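Local coordinates for protein 2-hydroxyisobutyryl-CoA mutase large subunit (Aquincola tertiaricarbonis, PDB 4R3U) that catalyses, as the substrate-binding partner of a small cobalamin-binding subunit, the interconversion of 2-hydroxyisobutyryl-CoA and (S)-3-hydroxybutyryl-CoA, at residues Ile185-Tyr190 against Lys245-Ile250; Lys214-Gln219 against Ala227-Ile232; Asp235-Ser240 against Asn280-Thr285; Val529-Ala532 against Ser536-Leu539. One frame throughout, in Å; residues are numbered along the deposited sequence.

Contact 1 of 4, residues Ile185-Tyr190 against Lys245-Ile250; sequences ILLAMY and KRYNPI. With 3KK (S-{(3R,5R,9R)-1-[(2R,3S,4R,5R)-5-(6-amino-9H-purin-9-yl)-4-hydroxy-3-(phosphonooxy)tetrahydrofuran-2-yl]-3,5,9-trihydroxy-8,8-dimethyl-3,5-dioxido-10,14-dioxo-2,4,6-trioxa-11,15-diaza-3lambda~5~,5lambda~5~-diphosphaheptadecan-17-yl} 2-hydroxy-2-methylpropanethioate), chain F.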
loop_
_atom_site.group_PDB
_atom_site.type_symbol
_atom_site.label_atom_id
_atom_site.label_comp_id
_atom_site.label_asym_id
_atom_site.label_seq_id
_atom_site.Cartn_x
_atom_site.Cartn_y
_atom_site.Cartn_z
ATOM N N ILE A 185 32.145 10.248 19.299
ATOM C CA ILE A 185 33.171 10.774 18.386
ATOM C C ILE A 185 32.469 11.523 17.233
ATOM O O ILE A 185 32.836 12.646 16.919
ATOM C CB ILE A 185 34.122 9.624 17.915
ATOM C CG1 ILE A 185 35.021 9.169 19.074
ATOM C CG2 ILE A 185 34.945 10.024 16.671
ATOM C CD1 ILE A 185 35.606 7.898 18.889
ATOM N N LEU A 186 31.429 10.919 16.658
ATOM C CA LEU A 186 30.656 11.559 15.593
ATOM C C LEU A 186 29.876 12.773 16.055
ATOM O O LEU A 186 29.811 13.754 15.315
ATOM C CB LEU A 186 29.806 10.552 14.824
ATOM C CG LEU A 186 30.492 10.079 13.572
ATOM C CD1 LEU A 186 31.572 9.093 13.871
ATOM C CD2 LEU A 186 29.546 9.468 12.671
ATOM N N LEU A 187 29.369 12.746 17.309
ATOM C CA LEU A 187 28.705 13.895 17.911
ATOM C C LEU A 187 29.725 15.041 18.155
ATOM O O LEU A 187 29.401 16.212 17.934
ATOM C CB LEU A 187 27.974 13.509 19.217
ATOM C CG LEU A 187 27.235 14.646 19.956
ATOM C CD1 LEU A 187 26.193 15.374 19.059
ATOM C CD2 LEU A 187 26.646 14.159 21.253
ATOM N N ALA A 188 30.952 14.694 18.583
ATOM C CA ALA A 188 32.029 15.660 18.792
ATOM C C ALA A 188 32.382 16.329 17.461
ATOM O O ALA A 188 32.582 17.542 17.432
ATOM C CB ALA A 188 33.251 14.969 19.366
ATOM N N MET A 189 32.409 15.544 16.362
ATOM C CA MET A 189 32.698 16.018 15.005
ATOM C C MET A 189 31.614 16.931 14.500
ATOM O O MET A 189 31.928 17.942 13.849
ATOM C CB MET A 189 32.878 14.855 14.029
ATOM C CG MET A 189 34.214 14.177 14.123
ATOM S SD MET A 189 34.318 12.763 13.007
ATOM C CE MET A 189 35.885 12.062 13.525
ATOM N N TYR A 190 30.338 16.585 14.805
ATOM C CA TYR A 190 29.193 17.383 14.407
ATOM C C TYR A 190 29.241 18.761 15.067
ATOM O O TYR A 190 29.056 19.780 14.381
ATOM C CB TYR A 190 27.877 16.649 14.717
ATOM C CG TYR A 190 26.679 17.200 13.968
ATOM C CD1 TYR A 190 26.492 16.933 12.608
ATOM C CD2 TYR A 190 25.708 17.949 14.624
ATOM C CE1 TYR A 190 25.368 17.411 11.921
ATOM C CE2 TYR A 190 24.586 18.441 13.946
ATOM C CZ TYR A 190 24.418 18.169 12.595
ATOM O OH TYR A 190 23.301 18.645 11.939
ATOM N N LYS A 245 20.250 22.193 22.812
ATOM C CA LYS A 245 18.810 22.340 23.016
ATOM C C LYS A 245 17.884 21.626 22.020
ATOM O O LYS A 245 16.865 21.071 22.444
ATOM C CB LYS A 245 18.415 23.824 23.169
ATOM C CG LYS A 245 18.828 24.424 24.518
ATOM C CD LYS A 245 18.061 25.725 24.836
ATOM C CE LYS A 245 18.782 26.991 24.400
ATOM N NZ LYS A 245 18.336 28.187 25.164
ATOM N N ARG A 246 18.215 21.659 20.711
ATOM C CA ARG A 246 17.374 21.051 19.674
ATOM C C ARG A 246 17.839 19.654 19.207
ATOM O O ARG A 246 17.221 19.054 18.317
ATOM C CB ARG A 246 17.204 22.012 18.493
ATOM C CG ARG A 246 16.186 23.079 18.758
ATOM C CD ARG A 246 15.898 23.899 17.531
ATOM N NE ARG A 246 14.981 23.209 16.636
ATOM C CZ ARG A 246 15.182 23.063 15.332
ATOM N NH1 ARG A 246 16.261 23.586 14.759
ATOM N NH2 ARG A 246 14.310 22.389 14.590
ATOM N N TYR A 247 18.914 19.129 19.831
ATOM C CA TYR A 247 19.501 17.825 19.506
ATOM C C TYR A 247 18.918 16.642 20.303
ATOM O O TYR A 247 18.653 16.768 21.505
ATOM C CB TYR A 247 21.034 17.866 19.643
ATOM C CG TYR A 247 21.736 16.866 18.762
ATOM C CD1 TYR A 247 22.072 17.180 17.451
ATOM C CD2 TYR A 247 22.065 15.597 19.235
ATOM C CE1 TYR A 247 22.730 16.263 16.633
ATOM C CE2 TYR A 247 22.713 14.666 18.422
ATOM C CZ TYR A 247 23.041 15.003 17.121
ATOM O OH TYR A 247 23.680 14.090 16.319
ATOM N N ASN A 248 18.754 15.492 19.614
ATOM C CA ASN A 248 18.268 14.230 20.167
ATOM C C ASN A 248 19.484 13.325 20.418
ATOM O O ASN A 248 20.043 12.796 19.460
ATOM C CB ASN A 248 17.262 13.593 19.216
ATOM C CG ASN A 248 16.105 14.498 18.912
ATOM O OD1 ASN A 248 15.322 14.824 19.792
ATOM N ND2 ASN A 248 15.991 14.951 17.670
ATOM N N PRO A 249 19.971 13.218 21.688
ATOM C CA PRO A 249 21.208 12.452 21.937
ATOM C C PRO A 249 21.138 10.929 21.756
ATOM O O PRO A 249 22.181 10.282 21.794
ATOM C CB PRO A 249 21.568 12.825 23.389
ATOM C CG PRO A 249 20.278 13.144 24.012
ATOM C CD PRO A 249 19.454 13.816 22.945
ATOM N N ILE A 250 19.946 10.360 21.620
ATOM C CA ILE A 250 19.750 8.915 21.521
ATOM C C ILE A 250 18.414 8.628 20.865
ATOM O O ILE A 250 17.488 9.427 20.917
ATOM C CB ILE A 250 19.796 8.295 22.959
ATOM C CG1 ILE A 250 19.866 6.745 22.933
ATOM C CG2 ILE A 250 18.630 8.830 23.870
ATOM C CD1 ILE A 250 20.129 6.062 24.304
HETATM C C4 3KK F . 21.169 0.037 10.687
HETATM C C3 3KK F . 19.885 0.706 10.206
HETATM C C2 3KK F . 18.776 -0.331 10.042
HETATM O O3 3KK F . 20.160 1.293 8.945
HETATM C C1 3KK F . 19.405 1.807 11.162
HETATM O O1 3KK F . 19.439 1.679 12.388
HETATM S S1P 3KK F . 18.810 3.239 10.326
HETATM C C2P 3KK F . 18.366 4.360 11.683
HETATM C C3P 3KK F . 18.104 5.745 11.149
HETATM N N4P 3KK F . 17.661 6.578 12.258
HETATM C C5P 3KK F . 16.926 7.679 12.074
HETATM O O5P 3KK F . 16.569 8.104 10.971
HETATM C C6P 3KK F . 16.563 8.381 13.387
HETATM C C7P 3KK F . 15.843 9.701 13.156
HETATM N N8P 3KK F . 15.430 10.283 14.439
HETATM C C9P 3KK F . 14.951 11.534 14.511
HETATM O O9P 3KK F . 14.859 12.267 13.525
HETATM C CAP 3KK F . 14.624 12.061 15.939
HETATM O OAP 3KK F . 15.565 11.581 16.923
HETATM C CBP 3KK F . 13.124 11.981 16.386
HETATM C CDP 3KK F . 12.931 12.746 17.704
HETATM C CEP 3KK F . 12.679 10.533 16.614
HETATM C CCP 3KK F . 12.195 12.648 15.350
HETATM O O6A 3KK F . 12.686 13.973 15.077
HETATM P P2A 3KK F . 12.290 14.844 13.817
HETATM O O4A 3KK F . 12.299 14.005 12.609
HETATM O O5A 3KK F . 13.133 16.064 13.843
HETATM O O3A 3KK F . 10.741 15.183 14.169
HETATM P P1A 3KK F . 10.177 16.123 15.392
HETATM O O1A 3KK F . 11.185 16.335 16.465
HETATM O O2A 3KK F . 8.857 15.590 15.770
HETATM O O5B 3KK F . 9.945 17.473 14.510
HETATM C C5B 3KK F . 10.941 18.508 14.353
HETATM C C4B 3KK F . 10.424 19.833 14.943
HETATM O O4B 3KK F . 9.061 20.126 14.510
HETATM C C3B 3KK F . 10.397 19.783 16.467
HETATM O O3B 3KK F . 10.775 21.089 16.965
HETATM P P3B 3KK F . 12.166 21.377 17.735
HETATM O O8A 3KK F . 12.069 20.485 18.912
HETATM O O7A 3KK F . 13.186 21.023 16.726
HETATM O O9A 3KK F . 12.057 22.828 18.022
HETATM C C2B 3KK F . 8.942 19.484 16.784
HETATM O O2B 3KK F . 8.566 19.962 18.081
HETATM C C1B 3KK F . 8.218 20.225 15.678
HETATM N N9A 3KK F . 6.888 19.622 15.362
HETATM C C8A 3KK F . 6.613 18.417 14.867
HETATM N N7A 3KK F . 5.293 18.305 14.754
HETATM C C5A 3KK F . 4.738 19.454 15.158
HETATM C C4A 3KK F . 5.740 20.276 15.530
HETATM N N3A 3KK F . 5.492 21.530 15.991
HETATM C C2A 3KK F . 4.165 22.010 16.074
HETATM N N1A 3KK F . 3.143 21.110 15.666
HETATM C C6A 3KK F . 3.455 19.868 15.240
HETATM N N6A 3KK F . 2.505 19.012 14.860
#
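Leu187 and Tyr190 of helix 183-196 meet Tyr247 of the short strand 247-248. The contact joins an outer helix of the TIM barrel to one of its parallel strands. Across the two segments it is purely apolar. Leu187 lays one methyl over a face of the Tyr247 ring. Leu187 CD1 lies 4.0 Å from the centroid of that ring, 28° off its normal, in a CH-pi contact. The aromatic pair is looser. The rings of Tyr190 and Tyr247 have centroids 5.9 Å apart and planes at 49°, and the nearest atoms are Tyr190 CE2 and Tyr247 CE1 at 3.9 Å. Tyr247 CG is trans to the backbone N (chi1 -153°), which brings the ring up to the helix.

The polar contacts belong to the flanking residues, which serve the CoA pocket. Asn248 OD1 is bonded by Arg295 and Arg339. Arg246 holds the 3'-phosphate of bound 2-hydroxyisobutyryl-CoA. A leucine in its place would lack the guanidinium, and would probably leave the phosphate oxygens O7A and O9A less firmly held. The phosphate sits at the edge of the guanidinium. Arg246 NE and NH2 both donate to ligand O7A, each at 2.8 Å, and Arg246 NE also reaches ligand O9A at 3.3 Å.

Contact 2 of 4, residues Lys214-Gln219 against Ala227-Ile232; sequences KEYMAQ and APSVRI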
loop_
_atom_site.group_PDB
_atom_site.type_symbol
_atom_site.label_atom_id
_atom_site.label_comp_id
_atom_site.label_asym_id
_atom_site.label_seq_id
_atom_site.Cartn_x
_atom_site.Cartn_y
_atom_site.Cartn_z
ATOM N N LYS A 214 21.000 -2.079 23.158
ATOM C CA LYS A 214 20.404 -2.810 22.056
ATOM C C LYS A 214 21.456 -3.432 21.152
ATOM O O LYS A 214 21.136 -4.324 20.380
ATOM C CB LYS A 214 19.398 -1.920 21.289
ATOM C CG LYS A 214 19.989 -0.758 20.518
ATOM C CD LYS A 214 20.259 -1.072 19.059
ATOM C CE LYS A 214 20.547 0.210 18.312
ATOM N NZ LYS A 214 21.899 0.789 18.610
ATOM N N GLU A 215 22.713 -2.943 21.230
ATOM C CA GLU A 215 23.860 -3.468 20.471
ATOM C C GLU A 215 24.269 -4.815 21.052
ATOM O O GLU A 215 24.476 -5.761 20.303
ATOM C CB GLU A 215 25.032 -2.473 20.504
ATOM C CG GLU A 215 24.795 -1.212 19.662
ATOM C CD GLU A 215 24.498 -1.470 18.199
ATOM O OE1 GLU A 215 25.030 -2.457 17.655
ATOM O OE2 GLU A 215 23.656 -0.752 17.621
ATOM N N TYR A 216 24.309 -4.921 22.400
ATOM C CA TYR A 216 24.615 -6.191 23.075
ATOM C C TYR A 216 23.490 -7.204 22.844
ATOM O O TYR A 216 23.739 -8.388 22.619
ATOM C CB TYR A 216 24.866 -5.978 24.580
ATOM C CG TYR A 216 26.057 -5.092 24.868
ATOM C CD1 TYR A 216 27.354 -5.517 24.588
ATOM C CD2 TYR A 216 25.893 -3.834 25.437
ATOM C CE1 TYR A 216 28.455 -4.689 24.828
ATOM C CE2 TYR A 216 26.986 -3.004 25.692
ATOM C CZ TYR A 216 28.265 -3.430 25.375
ATOM O OH TYR A 216 29.342 -2.604 25.611
ATOM N N MET A 217 22.254 -6.705 22.881
ATOM C CA MET A 217 21.018 -7.439 22.706
ATOM C C MET A 217 20.830 -7.889 21.240
ATOM O O MET A 217 20.450 -9.043 20.993
ATOM C CB MET A 217 19.844 -6.500 23.061
ATOM C CG MET A 217 19.513 -6.391 24.503
ATOM S SD MET A 217 17.860 -5.648 24.627
ATOM C CE MET A 217 17.835 -5.284 26.356
ATOM N N ALA A 218 21.015 -6.965 20.278
ATOM C CA ALA A 218 20.679 -7.231 18.877
ATOM C C ALA A 218 21.592 -6.758 17.755
ATOM O O ALA A 218 21.800 -7.537 16.852
ATOM C CB ALA A 218 19.247 -6.775 18.597
ATOM N N GLN A 219 22.011 -5.477 17.706
ATOM C CA GLN A 219 22.755 -5.020 16.527
ATOM C C GLN A 219 24.234 -5.444 16.414
ATOM O O GLN A 219 24.785 -5.522 15.307
ATOM C CB GLN A 219 22.469 -3.554 16.183
ATOM C CG GLN A 219 23.177 -3.108 14.898
ATOM C CD GLN A 219 22.608 -1.887 14.289
ATOM O OE1 GLN A 219 22.209 -1.920 13.138
ATOM N NE2 GLN A 219 22.566 -0.780 15.042
ATOM N N ALA A 227 29.607 -1.531 31.087
ATOM C CA ALA A 227 29.737 -0.408 32.025
ATOM C C ALA A 227 30.356 0.879 31.443
ATOM O O ALA A 227 29.651 1.896 31.448
ATOM C CB ALA A 227 30.435 -0.843 33.304
ATOM N N PRO A 228 31.615 0.881 30.897
ATOM C CA PRO A 228 32.146 2.126 30.318
ATOM C C PRO A 228 31.349 2.624 29.122
ATOM O O PRO A 228 31.261 3.835 28.920
ATOM C CB PRO A 228 33.583 1.764 29.941
ATOM C CG PRO A 228 33.637 0.312 29.873
ATOM C CD PRO A 228 32.623 -0.207 30.826
ATOM N N SER A 229 30.740 1.702 28.361
ATOM C CA SER A 229 29.933 2.007 27.176
ATOM C C SER A 229 28.611 2.727 27.510
ATOM O O SER A 229 28.112 3.521 26.693
ATOM C CB SER A 229 29.637 0.739 26.398
ATOM O OG SER A 229 30.837 0.182 25.911
ATOM N N VAL A 230 28.036 2.425 28.700
ATOM C CA VAL A 230 26.790 3.046 29.169
ATOM C C VAL A 230 27.120 4.460 29.647
ATOM O O VAL A 230 26.364 5.418 29.371
ATOM C CB VAL A 230 26.056 2.156 30.204
ATOM C CG1 VAL A 230 24.928 2.911 30.910
ATOM C CG2 VAL A 230 25.515 0.898 29.525
ATOM N N ARG A 231 28.298 4.596 30.281
ATOM C CA ARG A 231 28.815 5.880 30.743
ATOM C C ARG A 231 28.980 6.856 29.525
ATOM O O ARG A 231 28.716 8.050 29.658
ATOM C CB ARG A 231 30.138 5.652 31.526
ATOM C CG ARG A 231 30.907 6.915 31.901
ATOM C CD ARG A 231 31.925 7.289 30.843
ATOM N NE ARG A 231 32.541 8.590 31.118
ATOM C CZ ARG A 231 33.669 8.763 31.803
ATOM N NH1 ARG A 231 34.325 7.716 32.295
ATOM N NH2 ARG A 231 34.152 9.980 31.994
ATOM N N ILE A 232 29.383 6.337 28.346
ATOM C CA ILE A 232 29.516 7.167 27.152
ATOM C C ILE A 232 28.119 7.677 26.755
ATOM O O ILE A 232 27.954 8.895 26.583
ATOM C CB ILE A 232 30.291 6.479 25.984
ATOM C CG1 ILE A 232 31.753 6.198 26.351
ATOM C CG2 ILE A 232 30.252 7.353 24.724
ATOM C CD1 ILE A 232 32.375 5.047 25.589
#
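In the helical layer around the barrel, Tyr216 of helix 213-219 meets Ser229 of helix 226-243. The touch is small and buried. Tyr216 CG lies beside its backbone N (chi1 -62°), which points the ring at the second helix, and only its OH touches it. Tyr216 OH lies 3.2 Å from Ser229 OG and 3.4 Å from Ser229 CB. Ser229 OG sits at the edge of the tyrosine ring, near its plane. Each hydroxyl has a clear partner in the linking segment: Tyr216 OH bonds Tyr224 O, and Ser229 OG bonds Pro225 O.

Both helices lie in the beta-alpha-beta crossover from strand 206-208 to strand 247-248. The first ends in a wider pi-type turn, where Lys214 O accepts from both Ala218 N and Gln219 N. This turn borders the cobalamin and acyl-CoA pockets: Ala218 O is hydrogen-bonded to cobalamin, and Gln219 lines both pockets.

Glu215 ties the turn together. Gln219 NE2 donates to the syn lone pair of Glu215 OE2 at 2.8 Å, nearly straight at 174° and in the plane of the amide. Lys214 NZ makes a salt bridge to the anti side of the same OE2, 17° out of the carboxylate plane. The other oxygen, Glu215 OE1, accepts from Glu221 N.

Contact 3 of 4, residues Asp235-Ser240 against Asn280-Thr285; sequences DIITYS and NEVTKT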
loop_
_atom_site.group_PDB
_atom_site.type_symbol
_atom_site.label_atom_id
_atom_site.label_comp_id
_atom_site.label_asym_id
_atom_site.label_seq_id
_atom_site.Cartn_x
_atom_site.Cartn_y
_atom_site.Cartn_z
ATOM N N ASP A 235 27.223 10.353 29.067
ATOM C CA ASP A 235 27.945 11.581 28.695
ATOM C C ASP A 235 27.349 12.262 27.450
ATOM O O ASP A 235 27.296 13.492 27.375
ATOM C CB ASP A 235 29.428 11.290 28.469
ATOM C CG ASP A 235 30.215 10.963 29.705
ATOM O OD1 ASP A 235 29.603 10.813 30.782
ATOM O OD2 ASP A 235 31.438 10.820 29.593
ATOM N N ILE A 236 26.891 11.460 26.489
ATOM C CA ILE A 236 26.246 12.007 25.295
ATOM C C ILE A 236 24.967 12.713 25.740
ATOM O O ILE A 236 24.744 13.866 25.366
ATOM C CB ILE A 236 25.987 10.935 24.197
ATOM C CG1 ILE A 236 27.309 10.401 23.618
ATOM C CG2 ILE A 236 25.079 11.485 23.099
ATOM C CD1 ILE A 236 27.138 9.040 22.808
ATOM N N ILE A 237 24.172 12.036 26.583
ATOM C CA ILE A 237 22.895 12.543 27.096
ATOM C C ILE A 237 23.049 13.796 27.913
ATOM O O ILE A 237 22.405 14.786 27.567
ATOM C CB ILE A 237 22.028 11.438 27.767
ATOM C CG1 ILE A 237 21.450 10.490 26.681
ATOM C CG2 ILE A 237 20.908 12.038 28.650
ATOM C CD1 ILE A 237 20.997 9.126 27.199
ATOM N N THR A 238 23.926 13.784 28.950
ATOM C CA THR A 238 24.181 14.953 29.823
ATOM C C THR A 238 24.766 16.153 29.078
ATOM O O THR A 238 24.353 17.275 29.352
ATOM C CB THR A 238 25.012 14.586 31.042
ATOM O OG1 THR A 238 26.299 14.127 30.617
ATOM C CG2 THR A 238 24.337 13.535 31.909
ATOM N N TYR A 239 25.719 15.925 28.145
ATOM C CA TYR A 239 26.334 16.996 27.355
ATOM C C TYR A 239 25.253 17.710 26.499
ATOM O O TYR A 239 25.153 18.946 26.535
ATOM C CB TYR A 239 27.495 16.466 26.464
ATOM C CG TYR A 239 27.995 17.497 25.469
ATOM C CD1 TYR A 239 28.922 18.464 25.845
ATOM C CD2 TYR A 239 27.460 17.573 24.181
ATOM C CE1 TYR A 239 29.316 19.471 24.963
ATOM C CE2 TYR A 239 27.829 18.591 23.299
ATOM C CZ TYR A 239 28.777 19.523 23.686
ATOM O OH TYR A 239 29.167 20.516 22.815
ATOM N N SER A 240 24.497 16.921 25.706
ATOM C CA SER A 240 23.427 17.409 24.836
ATOM C C SER A 240 22.374 18.216 25.590
ATOM O O SER A 240 21.942 19.249 25.083
ATOM C CB SER A 240 22.754 16.252 24.111
ATOM O OG SER A 240 23.616 15.723 23.124
ATOM N N ASN A 280 18.026 5.840 34.898
ATOM C CA ASN A 280 18.666 5.593 36.200
ATOM C C ASN A 280 20.130 6.061 36.200
ATOM O O ASN A 280 20.562 6.710 37.153
ATOM C CB ASN A 280 18.576 4.116 36.578
ATOM C CG ASN A 280 17.193 3.633 36.965
ATOM O OD1 ASN A 280 16.388 4.347 37.561
ATOM N ND2 ASN A 280 16.909 2.373 36.694
ATOM N N GLU A 281 20.870 5.766 35.115
ATOM C CA GLU A 281 22.267 6.154 34.948
ATOM C C GLU A 281 22.458 7.656 34.869
ATOM O O GLU A 281 23.416 8.169 35.451
ATOM C CB GLU A 281 22.889 5.458 33.719
ATOM C CG GLU A 281 23.706 4.217 34.028
ATOM C CD GLU A 281 24.281 4.081 35.416
ATOM O OE1 GLU A 281 23.588 3.504 36.284
ATOM O OE2 GLU A 281 25.411 4.565 35.641
ATOM N N VAL A 282 21.566 8.355 34.126
ATOM C CA VAL A 282 21.601 9.815 33.966
ATOM C C VAL A 282 21.190 10.520 35.272
ATOM O O VAL A 282 21.889 11.424 35.701
ATOM C CB VAL A 282 20.813 10.330 32.728
ATOM C CG1 VAL A 282 20.972 11.839 32.568
ATOM C CG2 VAL A 282 21.261 9.618 31.448
ATOM N N THR A 283 20.090 10.085 35.916
ATOM C CA THR A 283 19.611 10.699 37.160
ATOM C C THR A 283 20.557 10.509 38.334
ATOM O O THR A 283 20.583 11.359 39.236
ATOM C CB THR A 283 18.150 10.353 37.481
ATOM O OG1 THR A 283 18.018 8.946 37.648
ATOM C CG2 THR A 283 17.192 10.864 36.430
ATOM N N LYS A 284 21.380 9.424 38.278
ATOM C CA LYS A 284 22.407 9.065 39.259
ATOM C C LYS A 284 23.448 10.190 39.358
ATOM O O LYS A 284 24.026 10.384 40.422
ATOM C CB LYS A 284 23.070 7.750 38.831
ATOM C CG LYS A 284 23.700 6.915 39.935
ATOM C CD LYS A 284 24.369 5.665 39.327
ATOM C CE LYS A 284 25.555 5.166 40.151
ATOM N NZ LYS A 284 26.553 4.413 39.330
ATOM N N THR A 285 23.643 10.964 38.263
ATOM C CA THR A 285 24.573 12.113 38.186
ATOM C C THR A 285 24.005 13.340 38.914
ATOM O O THR A 285 24.677 14.368 39.007
ATOM C CB THR A 285 24.842 12.527 36.705
ATOM O OG1 THR A 285 23.663 13.127 36.154
ATOM C CG2 THR A 285 25.322 11.383 35.830
#
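Val282 packs its two methyls against Ile237 and Thr238. The contact joins helix 226-243 to helix 264-283, two helices of the outer layer of the TIM barrel. Val282 CG2 lies 3.7 Å from Ile237 CG2, and these two side chains lie nearly perpendicular. Val282 CG1 meets Thr238 CG2 at 3.8 Å, the two running alongside and pointing opposite ways. Val282 CG1 is pointed away from the backbone N (chi1 -176°), and this rotation sets CG2 on Ile237 and CG1 between Ile237 and Thr238. An alanine here would remove both methyls and would probably leave Ile237 CG2 and Thr238 CG2 facing a gap between the helices.

The threonine is fixed from its polar side. Thr238 OG1 bonds Arg234 O one turn back, which leaves CG2 for the valine. At the edge, Thr285 OG1 comes within 4.3 Å of Thr238 CG2. Thr285 folds back on its own segment: its N and OG1 both donate to Val282 O.

Further out, another side of helix 226-243 packs on helix 183-196 through Ile236 and Ser240, both on Leu187. Ser240 OG donates to Ile236 O at 3.1 Å, and Ser240 N approaches the same oxygen from the opposite face of its plane.

Contact 4 of 4, residues Val529-Ala532 against Ser536-Leu539; sequences VAVA and SQNL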
loop_
_atom_site.group_PDB
_atom_site.type_symbol
_atom_site.label_atom_id
_atom_site.label_comp_id
_atom_site.label_asym_id
_atom_site.label_seq_id
_atom_site.Cartn_x
_atom_site.Cartn_y
_atom_site.Cartn_z
ATOM N N VAL A 529 42.245 9.804 28.698
ATOM C CA VAL A 529 42.378 8.653 29.594
ATOM C C VAL A 529 42.071 9.101 31.058
ATOM O O VAL A 529 41.348 8.405 31.776
ATOM C CB VAL A 529 43.799 8.029 29.460
ATOM C CG1 VAL A 529 44.156 7.158 30.669
ATOM C CG2 VAL A 529 43.927 7.243 28.163
ATOM N N ALA A 530 42.608 10.265 31.471
ATOM C CA ALA A 530 42.408 10.831 32.805
ATOM C C ALA A 530 40.929 11.206 33.057
ATOM O O ALA A 530 40.421 10.995 34.165
ATOM C CB ALA A 530 43.302 12.042 32.998
ATOM N N VAL A 531 40.252 11.741 32.022
ATOM C CA VAL A 531 38.839 12.108 32.036
ATOM C C VAL A 531 38.020 10.815 32.089
ATOM O O VAL A 531 37.048 10.755 32.848
ATOM C CB VAL A 531 38.464 12.977 30.807
ATOM C CG1 VAL A 531 36.957 13.191 30.700
ATOM C CG2 VAL A 531 39.197 14.313 30.838
ATOM N N ALA A 532 38.425 9.775 31.302
ATOM C CA ALA A 532 37.749 8.472 31.266
ATOM C C ALA A 532 37.921 7.727 32.594
ATOM O O ALA A 532 37.000 7.039 33.021
ATOM C CB ALA A 532 38.264 7.636 30.114
ATOM N N SER A 536 32.676 10.302 36.937
ATOM C CA SER A 536 31.832 11.486 37.132
ATOM C C SER A 536 32.021 12.584 36.054
ATOM O O SER A 536 31.107 13.397 35.834
ATOM C CB SER A 536 32.027 12.057 38.535
ATOM O OG SER A 536 33.286 12.695 38.655
ATOM N N GLN A 537 33.201 12.609 35.401
ATOM C CA GLN A 537 33.543 13.582 34.360
ATOM C C GLN A 537 32.914 13.237 33.013
ATOM O O GLN A 537 32.663 12.067 32.750
ATOM C CB GLN A 537 35.065 13.695 34.223
ATOM C CG GLN A 537 35.699 14.660 35.231
ATOM C CD GLN A 537 37.178 14.780 34.992
ATOM O OE1 GLN A 537 37.627 15.129 33.895
ATOM N NE2 GLN A 537 37.973 14.487 36.013
ATOM N N ASN A 538 32.654 14.246 32.157
ATOM C CA ASN A 538 32.075 14.036 30.828
ATOM C C ASN A 538 33.187 13.987 29.752
ATOM O O ASN A 538 34.104 14.820 29.757
ATOM C CB ASN A 538 31.013 15.087 30.508
ATOM C CG ASN A 538 30.092 14.724 29.357
ATOM O OD1 ASN A 538 30.528 14.440 28.242
ATOM N ND2 ASN A 538 28.794 14.753 29.586
ATOM N N LEU A 539 33.106 12.989 28.848
ATOM C CA LEU A 539 34.084 12.755 27.777
ATOM C C LEU A 539 33.933 13.693 26.599
ATOM O O LEU A 539 34.876 13.848 25.829
ATOM C CB LEU A 539 33.997 11.306 27.269
ATOM C CG LEU A 539 34.545 10.219 28.186
ATOM C CD1 LEU A 539 34.126 8.859 27.700
ATOM C CD2 LEU A 539 36.037 10.276 28.280
#
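Val531 and Ala532, in the last turn of helix 518-532, pack against Gln537, Asn538 and Leu539 of the loop that leads to helix 540-549. The chain folds back on itself here in a tight connection between two helices.

The apolar part centres on one leucine methyl. Leu539 CD2 lies 3.9 Å from Val531 CG1 and also 3.9 Å from Ala532 CB. Leu539 CG lies beside the backbone N (chi1 -73°). CD1 continues the chain outward, and it is the bent branch, CD2, that meets the helix.

Two oxygens pack against the valine methyls. Val531 CG1 rests 3.4 Å from the backbone Asn538 O, and Val531 CG2 is 3.5 Å from Gln537 OE1. The glutamine lies across the valine. Its amide nitrogen, Gln537 NE2, is bonded to Asp534 OD2 in the connecting turn.

No hydrogen bond links the two segments directly. Helix 226-243 bridges them instead. Arg231 donates to Val531 O and Ala532 O at the end of helix 518-532, while Asp235 OD2 accepts from Leu539 N. Asn538 works both ways: ND2 bonds Asp235 O, and OD1 caps Met540 N at the start of the next helix.

The packing within the turn is thus carried by van der Waals contact. Several of its backbone polar atoms are met by Arg231 and Asp235, a salt-bridged pair, so the turn probably depends on that neighbouring helix for its place.

Helix 226-243 runs through the set. It supplies one side of contacts 2 and 3 and bonds both segments of contact 4. Contacts 1 and 3 touch through Leu187 and Pro249 against Ile236 and Ser240. Contacts 1 and 2 are buried and lie nearer the chain centre; each includes residues that serve ligands, the acyl-CoA in contact 1 and cobalamin as well in contact 2. The touch itself is smallest in contact 2. Contacts 3 and 4 are partly buried and farther out. Aromatic packing marks contact 1, a pair of hydroxyls contact 2, and methyl packing contacts 3 and 4. Val230 on Glu281 joins contacts 2 and 3.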